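Local coordinates for protein AdeR (PDB 5X5L) that binds DNA through this C-terminal winged-helix domain, here caught on an intercistronic region, and probably acts as a transcription-regulating response regulator of a two-component system, at residues K3-T12 and Y35-H46; R51-M59 and E66-S74. One frame throughout, in Å; residues are numbered along the deposited sequence.

Contact 1 of 2, residues K3-T12 and Y35-H46; sequences KLYKNIEIDT and YKIISFMIDQPH
The first hairpin of the N-terminal four-stranded antiparallel sheet of an OmpR/PhoB-type DNA-binding domain lies here against the first helix of the domain and the loop that follows it, through K3, Y5, I8 and I10. Strands 3-5 and 8-11 are joined by a type I' turn from Y5 to I8, and strand 8-11 passes helix 35-41 with an axis separation of 9.9 Å at an angle of 110°. I42 is the middle of the apolar patch. I42 CG1, anti to the backbone N (chi1 -160°), reaches Y5 CB at 3.6 Å and carries CD1 on to I8 CG2, while the CG2 branch packs on K3 CD and on I10 CD1. I10 CD1 also rests on the helix backbone, 3.7 Å from S39 CA, and I10 CG2 touches the hydroxyl end of Y35.

Beyond the helix, P45 lies over one face of the Y5 ring in a CH-pi contact, with CB 3.7 Å from the ring centroid; K6 CB sits over the opposite face. The Y5 edge points toward the H46 face in an offset edge-to-face pair (planes at 84°), and Y5 OH is hydrogen-bonded to D100. At the other margin the extended K3 chain brings NZ to S39 O at 2.7 Å and to S39 OG at 3.1 Å. It also makes a salt bridge with D43, less certain because the position of D43 OD1 is doubtful.

Strand 16-19 continues the sheet beside 8-11 and touches I8, I10 and Y35, while helix 66-81 supplies L80 to I8 and L76 to I38.

Contact 2 of 2, residues R51-M59 and E66-S74; sequences RGELMNHCM and ERTVDSHVS. With nucleotides of chain J; nucleotides of chain I.
Two arginines, R51 and R67, converge on one carboxylate, that of D70, and on one DNA phosphate, that of DG5 of chain I. R51 grips D70 side-on: NE meets the syn lone pair of OD1 at 2.6 Å, and NH2 reaches OD2 at 3.2 Å from above the carboxylate plane, with the guanidinium and carboxylate planes 59° apart. R67 NH1 meets the syn lone pair of D70 OD2 at 2.8 Å, and that oxygen lies close to the R67 guanidinium plane. The R67 chain bends at chi2 (-68°), which turns its guanidinium back toward D70 and the phosphate, where NH1 and NH2 both bond OP2; R51 NH1 adds a weak bond to OP1. Carboxylate and phosphate together probably offset the positive charge where R51 NH2 and R67 NH1 come close, and sharing D70 probably helps to hold both guanidiniums toward the DNA backbone.

The R51 side chain as a whole is a knob among E66, R67, V69 and D70. V69 fills the middle of the helix crossing: CG1 lies 3.8 Å from L54 CD1, and CG2 packs on M55 CB and M59 SD. M59 SD approaches the H72 ring obliquely, and M59 CE touches T68 CG2.

Next to M59, H72 NE2, at the ring edge, donates to OP2 of DC16 of chain J at 2.7 Å. The helices cross at 74° with axes 9.2 Å apart, and helix 66-81 faces the bases as the recognition helix of an OmpR/PhoB-type winged helix-turn-helix.

Overall arrangement
Contacts 1 and 2 lie on opposite sides of the chain's centre, with their own centres 16 Å apart, and follow one another along the sequence. They meet through the far flank of helix 32-41: F40 CZ reaches H57 CG at 3.5 Å, I37 CG1 packs on C58 CB at 3.6 Å, and I37 CD1 lies 3.7 Å from H72 CB. That helix lies between the N-terminal hairpin and the helix pair 51-58 and 66-81, the second of which meets the bases. Contact 2 touches phosphates of both DNA strands, whereas contact 1 comes no nearer than about 7 Å (nearest atom) to the nucleic acid. Each also borders the second subunit, Q44 and H57 being hydrogen-bonded to it.

Contact 1 of 2, residues K3-T12 and Y35-H46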
loop_
_atom_site.group_PDB
_atom_site.type_symbol
_atom_site.label_atom_id
_atom_site.label_comp_id
_atom_site.label_asym_id
_atom_site.label_seq_id
_atom_site.Cartn_x
_atom_site.Cartn_y
_atom_site.Cartn_z
ATOM N N LYS C 3 -13.050 -9.486 7.437
ATOM C CA LYS C 3 -13.657 -10.820 7.616
ATOM C C LYS C 3 -13.150 -11.529 8.876
ATOM O O LYS C 3 -11.949 -11.761 9.007
ATOM C CB LYS C 3 -13.366 -11.709 6.401
ATOM C CG LYS C 3 -14.127 -11.355 5.150
ATOM C CD LYS C 3 -13.647 -12.275 4.042
ATOM C CE LYS C 3 -14.264 -11.947 2.710
ATOM N NZ LYS C 3 -14.027 -13.011 1.704
ATOM N N LEU C 4 -14.062 -11.894 9.781
ATOM C CA LEU C 4 -13.731 -12.638 10.993
ATOM C C LEU C 4 -14.597 -13.900 11.072
ATOM O O LEU C 4 -15.792 -13.862 10.753
ATOM C CB LEU C 4 -13.984 -11.752 12.231
ATOM C CG LEU C 4 -13.080 -11.957 13.455
ATOM C CD1 LEU C 4 -12.781 -10.620 14.143
ATOM C CD2 LEU C 4 -13.668 -12.941 14.475
ATOM N N TYR C 5 -13.991 -14.993 11.532
ATOM C CA TYR C 5 -14.756 -16.180 11.923
ATOM C C TYR C 5 -13.965 -17.076 12.869
ATOM O O TYR C 5 -12.956 -17.660 12.458
ATOM C CB TYR C 5 -15.235 -16.988 10.702
ATOM C CG TYR C 5 -15.865 -18.322 11.068
ATOM C CD1 TYR C 5 -17.189 -18.404 11.529
ATOM C CD2 TYR C 5 -15.136 -19.502 10.954
ATOM C CE1 TYR C 5 -17.754 -19.625 11.865
ATOM C CE2 TYR C 5 -15.691 -20.721 11.278
ATOM C CZ TYR C 5 -17.002 -20.786 11.737
ATOM O OH TYR C 5 -17.565 -21.996 12.073
ATOM N N LYS C 6 -14.437 -17.181 14.118
ATOM C CA LYS C 6 -13.919 -18.130 15.111
ATOM C C LYS C 6 -12.399 -18.249 15.074
ATOM O O LYS C 6 -11.845 -19.228 14.561
ATOM C CB LYS C 6 -14.578 -19.502 14.927
ATOM C CG LYS C 6 -14.314 -20.537 16.009
ATOM C CD LYS C 6 -14.925 -21.891 15.644
ATOM C CE LYS C 6 -16.454 -21.926 15.728
ATOM N NZ LYS C 6 -16.950 -21.729 17.117
ATOM N N ASN C 7 -11.721 -17.218 15.579
ATOM C CA ASN C 7 -10.260 -17.227 15.752
ATOM C C ASN C 7 -9.420 -17.156 14.434
ATOM O O ASN C 7 -8.201 -17.336 14.443
ATOM C CB ASN C 7 -9.857 -18.397 16.724
ATOM C CG ASN C 7 -8.399 -18.449 17.024
ATOM O OD1 ASN C 7 -7.890 -17.677 17.838
ATOM N ND2 ASN C 7 -7.702 -19.437 16.458
ATOM N N ILE C 8 -10.077 -16.831 13.302
ATOM C CA ILE C 8 -9.411 -16.606 12.005
ATOM C C ILE C 8 -9.845 -15.243 11.473
ATOM O O ILE C 8 -11.014 -15.053 11.102
ATOM C CB ILE C 8 -9.768 -17.693 10.962
ATOM C CG1 ILE C 8 -9.156 -19.032 11.394
ATOM C CG2 ILE C 8 -9.292 -17.286 9.558
ATOM C CD1 ILE C 8 -9.300 -20.175 10.413
ATOM N N GLU C 9 -8.898 -14.311 11.399
ATOM C CA GLU C 9 -9.143 -12.969 10.877
ATOM C C GLU C 9 -8.444 -12.823 9.531
ATOM O O GLU C 9 -7.288 -13.204 9.388
ATOM C CB GLU C 9 -8.632 -11.926 11.878
ATOM C CG GLU C 9 -8.897 -10.485 11.484
ATOM C CD GLU C 9 -8.654 -9.488 12.596
ATOM O OE1 GLU C 9 -8.420 -9.870 13.759
ATOM O OE2 GLU C 9 -8.697 -8.283 12.304
ATOM N N ILE C 10 -9.164 -12.286 8.553
ATOM C CA ILE C 10 -8.611 -11.931 7.245
ATOM C C ILE C 10 -8.785 -10.429 7.054
ATOM O O ILE C 10 -9.909 -9.936 7.020
ATOM C CB ILE C 10 -9.315 -12.690 6.102
ATOM C CG1 ILE C 10 -9.130 -14.199 6.286
ATOM C CG2 ILE C 10 -8.807 -12.204 4.743
ATOM C CD1 ILE C 10 -9.915 -15.035 5.303
ATOM N N ASP C 11 -7.666 -9.715 6.973
ATOM C CA ASP C 11 -7.649 -8.300 6.610
ATOM C C ASP C 11 -7.466 -8.239 5.095
ATOM O O ASP C 11 -6.396 -8.582 4.572
ATOM C CB ASP C 11 -6.504 -7.580 7.328
ATOM C CG ASP C 11 -6.481 -6.078 7.071
ATOM O OD1 ASP C 11 -7.344 -5.558 6.320
ATOM O OD2 ASP C 11 -5.567 -5.419 7.640
ATOM N N THR C 12 -8.522 -7.819 4.393
ATOM C CA THR C 12 -8.551 -7.864 2.922
ATOM C C THR C 12 -7.703 -6.768 2.252
ATOM O O THR C 12 -7.284 -6.960 1.099
ATOM C CB THR C 12 -9.996 -7.789 2.392
ATOM O OG1 THR C 12 -10.038 -8.058 0.984
ATOM C CG2 THR C 12 -10.643 -6.424 2.693
ATOM N N TYR C 35 -4.623 -18.100 -0.068
ATOM C CA TYR C 35 -5.366 -16.927 0.416
ATOM C C TYR C 35 -6.792 -16.906 -0.142
ATOM O O TYR C 35 -7.740 -16.626 0.582
ATOM C CB TYR C 35 -4.651 -15.620 0.029
ATOM C CG TYR C 35 -5.416 -14.384 0.435
ATOM C CD1 TYR C 35 -5.241 -13.834 1.706
ATOM C CD2 TYR C 35 -6.314 -13.770 -0.431
ATOM C CE1 TYR C 35 -5.934 -12.691 2.100
ATOM C CE2 TYR C 35 -7.014 -12.636 -0.042
ATOM C CZ TYR C 35 -6.816 -12.100 1.224
ATOM O OH TYR C 35 -7.511 -10.969 1.603
ATOM N N LYS C 36 -6.926 -17.175 -1.434
ATOM C CA LYS C 36 -8.236 -17.179 -2.094
ATOM C C LYS C 36 -9.163 -18.246 -1.507
ATOM O O LYS C 36 -10.330 -17.979 -1.268
ATOM C CB LYS C 36 -8.101 -17.382 -3.610
ATOM C CG LYS C 36 -7.543 -16.179 -4.346
ATOM C CD LYS C 36 -7.707 -16.295 -5.856
ATOM C CE LYS C 36 -6.822 -15.206 -6.477
ATOM N NZ LYS C 36 -6.962 -15.067 -7.949
ATOM N N ILE C 37 -8.626 -19.434 -1.259
ATOM C CA ILE C 37 -9.386 -20.537 -0.664
ATOM C C ILE C 37 -9.970 -20.120 0.686
ATOM O O ILE C 37 -11.192 -20.144 0.860
ATOM C CB ILE C 37 -8.525 -21.822 -0.541
ATOM C CG1 ILE C 37 -8.292 -22.413 -1.940
ATOM C CG2 ILE C 37 -9.197 -22.862 0.348
ATOM C CD1 ILE C 37 -7.312 -23.565 -1.982
ATOM N N ILE C 38 -9.108 -19.723 1.619
ATOM C CA ILE C 38 -9.551 -19.337 2.966
ATOM C C ILE C 38 -10.492 -18.125 2.968
ATOM O O ILE C 38 -11.438 -18.076 3.764
ATOM C CB ILE C 38 -8.354 -19.122 3.934
ATOM C CG1 ILE C 38 -8.814 -18.977 5.393
ATOM C CG2 ILE C 38 -7.530 -17.903 3.556
ATOM C CD1 ILE C 38 -9.499 -20.211 5.942
ATOM N N SER C 39 -10.237 -17.162 2.084
ATOM C CA SER C 39 -11.079 -15.967 1.968
ATOM C C SER C 39 -12.427 -16.269 1.305
ATOM O O SER C 39 -13.421 -15.600 1.588
ATOM C CB SER C 39 -10.340 -14.880 1.185
ATOM O OG SER C 39 -11.013 -13.639 1.279
ATOM N N PHE C 40 -12.452 -17.261 0.415
ATOM C CA PHE C 40 -13.678 -17.703 -0.262
ATOM C C PHE C 40 -14.577 -18.477 0.689
ATOM O O PHE C 40 -15.776 -18.205 0.777
ATOM C CB PHE C 40 -13.311 -18.560 -1.487
ATOM C CG PHE C 40 -14.487 -19.044 -2.307
ATOM C CD1 PHE C 40 -15.571 -18.214 -2.595
ATOM C CD2 PHE C 40 -14.480 -20.340 -2.838
ATOM C CE1 PHE C 40 -16.637 -18.688 -3.330
ATOM C CE2 PHE C 40 -15.541 -20.795 -3.602
ATOM C CZ PHE C 40 -16.621 -19.959 -3.853
ATOM N N MET C 41 -13.988 -19.436 1.404
ATOM C CA MET C 41 -14.747 -20.341 2.282
ATOM C C MET C 41 -15.226 -19.707 3.587
ATOM O O MET C 41 -16.238 -20.139 4.132
ATOM C CB MET C 41 -13.935 -21.603 2.579
ATOM C CG MET C 41 -13.674 -22.437 1.323
ATOM S SD MET C 41 -13.228 -24.153 1.638
ATOM C CE MET C 41 -11.641 -23.824 2.347
ATOM N N ILE C 42 -14.523 -18.685 4.082
ATOM C CA ILE C 42 -14.929 -17.993 5.313
ATOM C C ILE C 42 -16.240 -17.194 5.174
ATOM O O ILE C 42 -16.870 -16.865 6.178
ATOM C CB ILE C 42 -13.783 -17.097 5.857
ATOM C CG1 ILE C 42 -13.964 -16.764 7.339
ATOM C CG2 ILE C 42 -13.658 -15.823 5.059
ATOM C CD1 ILE C 42 -12.670 -16.342 8.018
ATOM N N ASP C 43 -16.640 -16.884 3.944
ATOM C CA ASP C 43 -17.936 -16.234 3.671
ATOM C C ASP C 43 -19.099 -17.109 4.111
ATOM O O ASP C 43 -20.035 -16.620 4.742
ATOM C CB ASP C 43 -18.101 -15.932 2.176
ATOM C CG ASP C 43 -17.086 -14.923 1.662
ATOM O OD1 ASP C 43 -16.829 -13.897 2.347
ATOM O OD2 ASP C 43 -16.554 -15.156 0.554
ATOM N N GLN C 44 -19.025 -18.391 3.755
ATOM C CA GLN C 44 -19.985 -19.414 4.175
ATOM C C GLN C 44 -19.213 -20.545 4.854
ATOM O O GLN C 44 -18.921 -21.567 4.221
ATOM C CB GLN C 44 -20.762 -19.940 2.965
ATOM C CG GLN C 44 -21.736 -18.939 2.372
ATOM C CD GLN C 44 -22.695 -19.583 1.388
ATOM O OE1 GLN C 44 -23.551 -20.377 1.764
ATOM N NE2 GLN C 44 -22.560 -19.235 0.114
ATOM N N PRO C 45 -18.855 -20.364 6.148
ATOM C CA PRO C 45 -17.963 -21.332 6.826
ATOM C C PRO C 45 -18.495 -22.754 6.767
ATOM O O PRO C 45 -17.745 -23.659 6.396
ATOM C CB PRO C 45 -17.951 -20.830 8.279
ATOM C CG PRO C 45 -18.391 -19.413 8.228
ATOM C CD PRO C 45 -19.348 -19.328 7.077
ATOM N N HIS C 46 -19.784 -22.930 7.078
ATOM C CA HIS C 46 -20.378 -24.263 7.184
ATOM C C HIS C 46 -20.773 -24.897 5.849
ATOM O O HIS C 46 -21.095 -26.078 5.816
ATOM C CB HIS C 46 -21.568 -24.235 8.139
ATOM C CG HIS C 46 -21.240 -23.621 9.465
ATOM N ND1 HIS C 46 -20.379 -24.212 10.363
ATOM C CD2 HIS C 46 -21.603 -22.443 10.017
ATOM C CE1 HIS C 46 -20.259 -23.448 11.431
ATOM N NE2 HIS C 46 -20.990 -22.363 11.245
#

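Contact 2 of 2, residues R51-M59 and E66-S74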
loop_
_atom_site.group_PDB
_atom_site.type_symbol
_atom_site.label_atom_id
_atom_site.label_comp_id
_atom_site.label_asym_id
_atom_site.label_seq_id
_atom_site.Cartn_x
_atom_site.Cartn_y
_atom_site.Cartn_z
ATOM N N ARG C 51 -15.076 -29.244 -5.398
ATOM C CA ARG C 51 -13.755 -29.024 -5.976
ATOM C C ARG C 51 -13.854 -28.102 -7.186
ATOM O O ARG C 51 -12.982 -27.264 -7.388
ATOM C CB ARG C 51 -13.090 -30.352 -6.348
ATOM C CG ARG C 51 -12.752 -31.195 -5.134
ATOM C CD ARG C 51 -12.326 -32.602 -5.488
ATOM N NE ARG C 51 -11.683 -33.281 -4.379
ATOM C CZ ARG C 51 -12.302 -33.888 -3.366
ATOM N NH1 ARG C 51 -13.625 -33.925 -3.288
ATOM N NH2 ARG C 51 -11.576 -34.465 -2.409
ATOM N N GLY C 52 -14.919 -28.255 -7.967
ATOM C CA GLY C 52 -15.196 -27.381 -9.105
ATOM C C GLY C 52 -15.361 -25.919 -8.725
ATOM O O GLY C 52 -14.882 -25.031 -9.447
ATOM N N GLU C 53 -16.035 -25.660 -7.603
ATOM C CA GLU C 53 -16.209 -24.293 -7.100
ATOM C C GLU C 53 -14.901 -23.690 -6.624
ATOM O O GLU C 53 -14.601 -22.542 -6.936
ATOM C CB GLU C 53 -17.214 -24.238 -5.955
ATOM C CG GLU C 53 -18.643 -24.531 -6.357
ATOM C CD GLU C 53 -19.585 -24.471 -5.180
ATOM O OE1 GLU C 53 -19.421 -25.253 -4.224
ATOM O OE2 GLU C 53 -20.480 -23.611 -5.189
ATOM N N LEU C 54 -14.129 -24.460 -5.863
ATOM C CA LEU C 54 -12.820 -24.010 -5.384
ATOM C C LEU C 54 -11.852 -23.747 -6.544
ATOM O O LEU C 54 -11.101 -22.773 -6.503
ATOM C CB LEU C 54 -12.221 -25.020 -4.407
ATOM C CG LEU C 54 -12.986 -25.188 -3.086
ATOM C CD1 LEU C 54 -12.502 -26.429 -2.338
ATOM C CD2 LEU C 54 -12.855 -23.948 -2.214
ATOM N N MET C 55 -11.901 -24.590 -7.571
ATOM C CA MET C 55 -11.039 -24.451 -8.741
ATOM C C MET C 55 -11.322 -23.158 -9.512
ATOM O O MET C 55 -10.412 -22.380 -9.785
ATOM C CB MET C 55 -11.204 -25.656 -9.686
ATOM C CG MET C 55 -10.016 -25.853 -10.609
ATOM S SD MET C 55 -9.981 -27.409 -11.452
ATOM C CE MET C 55 -11.352 -27.175 -12.546
ATOM N N ASN C 56 -12.590 -22.936 -9.841
ATOM C CA ASN C 56 -13.009 -21.748 -10.593
ATOM C C ASN C 56 -12.776 -20.439 -9.848
ATOM O O ASN C 56 -12.512 -19.415 -10.468
ATOM C CB ASN C 56 -14.497 -21.846 -10.976
ATOM C CG ASN C 56 -14.772 -22.903 -12.022
ATOM O OD1 ASN C 56 -13.925 -23.741 -12.331
ATOM N ND2 ASN C 56 -15.969 -22.862 -12.585
ATOM N N HIS C 57 -12.885 -20.479 -8.523
ATOM C CA HIS C 57 -12.806 -19.279 -7.679
ATOM C C HIS C 57 -11.410 -18.996 -7.134
ATOM O O HIS C 57 -11.063 -17.833 -6.926
ATOM C CB HIS C 57 -13.792 -19.420 -6.525
ATOM C CG HIS C 57 -15.211 -19.121 -6.907
ATOM N ND1 HIS C 57 -15.730 -17.863 -6.789
ATOM C CD2 HIS C 57 -16.211 -19.897 -7.410
ATOM C CE1 HIS C 57 -16.995 -17.867 -7.182
ATOM N NE2 HIS C 57 -17.304 -19.089 -7.572
ATOM N N CYS C 58 -10.606 -20.036 -6.906
ATOM C CA CYS C 58 -9.337 -19.880 -6.184
ATOM C C CYS C 58 -8.050 -20.266 -6.927
ATOM O O CYS C 58 -6.975 -20.035 -6.378
ATOM C CB CYS C 58 -9.407 -20.665 -4.871
ATOM S SG CYS C 58 -10.907 -20.370 -3.937
ATOM N N MET C 59 -8.145 -20.797 -8.147
ATOM C CA MET C 59 -6.957 -21.266 -8.874
ATOM C C MET C 59 -6.623 -20.570 -10.186
ATOM O O MET C 59 -5.486 -20.163 -10.386
ATOM C CB MET C 59 -7.039 -22.767 -9.068
ATOM C CG MET C 59 -6.903 -23.544 -7.741
ATOM S SD MET C 59 -7.239 -25.334 -7.888
ATOM C CE MET C 59 -6.470 -25.775 -9.450
ATOM N N GLU C 66 -9.059 -32.093 -10.516
ATOM C CA GLU C 66 -9.723 -31.822 -9.241
ATOM C C GLU C 66 -8.832 -32.209 -8.069
ATOM O O GLU C 66 -8.913 -31.615 -7.001
ATOM C CB GLU C 66 -11.074 -32.547 -9.178
ATOM C CG GLU C 66 -12.126 -31.964 -10.114
ATOM C CD GLU C 66 -13.565 -32.311 -9.724
ATOM O OE1 GLU C 66 -13.818 -33.444 -9.242
ATOM O OE2 GLU C 66 -14.437 -31.431 -9.908
ATOM N N ARG C 67 -7.965 -33.197 -8.270
ATOM C CA ARG C 67 -7.027 -33.588 -7.216
ATOM C C ARG C 67 -6.066 -32.462 -6.842
ATOM O O ARG C 67 -5.663 -32.373 -5.695
ATOM C CB ARG C 67 -6.275 -34.862 -7.601
ATOM C CG ARG C 67 -7.192 -36.092 -7.655
ATOM C CD ARG C 67 -7.726 -36.532 -6.290
ATOM N NE ARG C 67 -8.935 -37.325 -6.473
ATOM C CZ ARG C 67 -10.001 -37.355 -5.663
ATOM N NH1 ARG C 67 -10.067 -36.613 -4.556
ATOM N NH2 ARG C 67 -11.033 -38.147 -5.967
ATOM N N THR C 68 -5.724 -31.597 -7.801
ATOM C CA THR C 68 -4.873 -30.424 -7.524
ATOM C C THR C 68 -5.499 -29.474 -6.497
ATOM O O THR C 68 -4.795 -28.867 -5.704
ATOM C CB THR C 68 -4.515 -29.663 -8.812
ATOM O OG1 THR C 68 -3.730 -30.512 -9.645
ATOM C CG2 THR C 68 -3.716 -28.403 -8.524
ATOM N N VAL C 69 -6.819 -29.321 -6.542
ATOM C CA VAL C 69 -7.561 -28.637 -5.476
ATOM C C VAL C 69 -7.253 -29.232 -4.110
ATOM O O VAL C 69 -6.989 -28.491 -3.191
ATOM C CB VAL C 69 -9.113 -28.762 -5.664
ATOM C CG1 VAL C 69 -9.853 -27.996 -4.562
ATOM C CG2 VAL C 69 -9.562 -28.317 -7.047
ATOM N N ASP C 70 -7.282 -30.551 -3.991
ATOM C CA ASP C 70 -7.014 -31.243 -2.730
ATOM C C ASP C 70 -5.649 -30.837 -2.173
ATOM O O ASP C 70 -5.529 -30.549 -0.976
ATOM C CB ASP C 70 -7.059 -32.782 -2.864
ATOM C CG ASP C 70 -8.364 -33.315 -3.422
ATOM O OD1 ASP C 70 -9.228 -32.511 -3.843
ATOM O OD2 ASP C 70 -8.531 -34.556 -3.427
ATOM N N SER C 71 -4.647 -30.773 -3.049
ATOM C CA SER C 71 -3.291 -30.436 -2.616
ATOM C C SER C 71 -3.185 -28.997 -2.111
ATOM O O SER C 71 -2.489 -28.749 -1.124
ATOM C CB SER C 71 -2.276 -30.676 -3.738
ATOM O OG SER C 71 -0.983 -30.897 -3.217
ATOM N N HIS C 72 -3.879 -28.055 -2.758
ATOM C CA HIS C 72 -3.901 -26.677 -2.257
ATOM C C HIS C 72 -4.535 -26.594 -0.877
ATOM O O HIS C 72 -4.064 -25.848 -0.021
ATOM C CB HIS C 72 -4.612 -25.702 -3.198
ATOM C CG HIS C 72 -3.830 -25.361 -4.429
ATOM N ND1 HIS C 72 -2.738 -24.513 -4.410
ATOM C CD2 HIS C 72 -4.007 -25.717 -5.718
ATOM C CE1 HIS C 72 -2.261 -24.390 -5.633
ATOM N NE2 HIS C 72 -3.014 -25.110 -6.446
ATOM N N VAL C 73 -5.604 -27.369 -0.677
ATOM C CA VAL C 73 -6.324 -27.398 0.598
ATOM C C VAL C 73 -5.446 -28.034 1.663
ATOM O O VAL C 73 -5.396 -27.532 2.782
ATOM C CB VAL C 73 -7.680 -28.138 0.471
ATOM C CG1 VAL C 73 -8.352 -28.336 1.823
ATOM C CG2 VAL C 73 -8.619 -27.372 -0.466
ATOM N N SER C 74 -4.750 -29.117 1.307
ATOM C CA SER C 74 -3.802 -29.784 2.209
ATOM C C SER C 74 -2.732 -28.830 2.719
ATOM O O SER C 74 -2.506 -28.728 3.931
ATOM C CB SER C 74 -3.119 -30.955 1.505
ATOM O OG SER C 74 -2.184 -31.572 2.371
ATOM P P DC J 16 -2.946 -24.319 -10.416
ATOM O OP1 DC J 16 -3.798 -23.736 -11.485
ATOM O OP2 DC J 16 -3.472 -24.455 -9.039
ATOM O "O5'" DC J 16 -2.443 -25.744 -10.893
ATOM C "C5'" DC J 16 -1.811 -25.903 -12.169
ATOM C "C4'" DC J 16 -0.976 -27.158 -12.147
ATOM O "O4'" DC J 16 -0.040 -27.079 -11.058
ATOM C "C3'" DC J 16 -1.786 -28.427 -11.900
ATOM O "O3'" DC J 16 -2.037 -29.082 -13.144
ATOM C "C2'" DC J 16 -0.943 -29.228 -10.912
ATOM C "C1'" DC J 16 0.305 -28.395 -10.683
ATOM N N1 DC J 16 0.813 -28.347 -9.299
ATOM C C2 DC J 16 2.080 -28.870 -9.026
ATOM O O2 DC J 16 2.713 -29.412 -9.943
ATOM N N3 DC J 16 2.571 -28.793 -7.768
ATOM C C4 DC J 16 1.848 -28.217 -6.804
ATOM N N4 DC J 16 2.367 -28.170 -5.576
ATOM C C5 DC J 16 0.558 -27.669 -7.056
ATOM C C6 DC J 16 0.087 -27.749 -8.306
ATOM P P DG I 5 -13.049 -37.805 -2.005
ATOM O OP1 DG I 5 -13.959 -36.737 -1.530
ATOM O OP2 DG I 5 -12.590 -37.804 -3.419
ATOM O "O5'" DG I 5 -11.822 -37.808 -0.996
ATOM C "C5'" DG I 5 -12.050 -37.975 0.415
ATOM C "C4'" DG I 5 -10.799 -37.690 1.215
ATOM O "O4'" DG I 5 -9.831 -38.732 0.959
ATOM C "C3'" DG I 5 -10.077 -36.367 0.928
ATOM O "O3'" DG I 5 -9.641 -35.829 2.184
ATOM C "C2'" DG I 5 -8.960 -36.783 -0.016
ATOM C "C1'" DG I 5 -8.615 -38.168 0.492
ATOM N N9 DG I 5 -8.054 -39.086 -0.495
ATOM C C8 DG I 5 -8.566 -39.425 -1.727
ATOM N N7 DG I 5 -7.835 -40.301 -2.364
ATOM C C5 DG I 5 -6.793 -40.576 -1.490
ATOM C C6 DG I 5 -5.691 -41.462 -1.623
ATOM O O6 DG I 5 -5.403 -42.202 -2.573
ATOM N N1 DG I 5 -4.871 -41.426 -0.497
ATOM C C2 DG I 5 -5.089 -40.645 0.616
ATOM N N2 DG I 5 -4.188 -40.751 1.605
ATOM N N3 DG I 5 -6.115 -39.821 0.753
ATOM C C4 DG I 5 -6.921 -39.840 -0.329
ATOM P P DC J 17 -2.971 -30.366 -13.195
ATOM O OP1 DC J 17 -3.478 -30.529 -14.577
ATOM O OP2 DC J 17 -3.937 -30.285 -12.078
ATOM O "O5'" DC J 17 -1.939 -31.542 -12.933
ATOM C "C5'" DC J 17 -0.777 -31.704 -13.759
ATOM C "C4'" DC J 17 0.135 -32.741 -13.149
ATOM O "O4'" DC J 17 0.632 -32.254 -11.882
ATOM C "C3'" DC J 17 -0.544 -34.084 -12.867
ATOM O "O3'" DC J 17 0.132 -35.091 -13.625
ATOM C "C2'" DC J 17 -0.501 -34.221 -11.352
ATOM C "C1'" DC J 17 0.626 -33.301 -10.933
ATOM N N1 DC J 17 0.513 -32.682 -9.597
ATOM C C2 DC J 17 1.609 -32.737 -8.731
ATOM O O2 DC J 17 2.623 -33.356 -9.085
ATOM N N3 DC J 17 1.527 -32.139 -7.521
ATOM C C4 DC J 17 0.418 -31.483 -7.175
ATOM N N4 DC J 17 0.378 -30.910 -5.970
ATOM C C5 DC J 17 -0.701 -31.382 -8.052
ATOM C C6 DC J 17 -0.608 -31.985 -9.243
#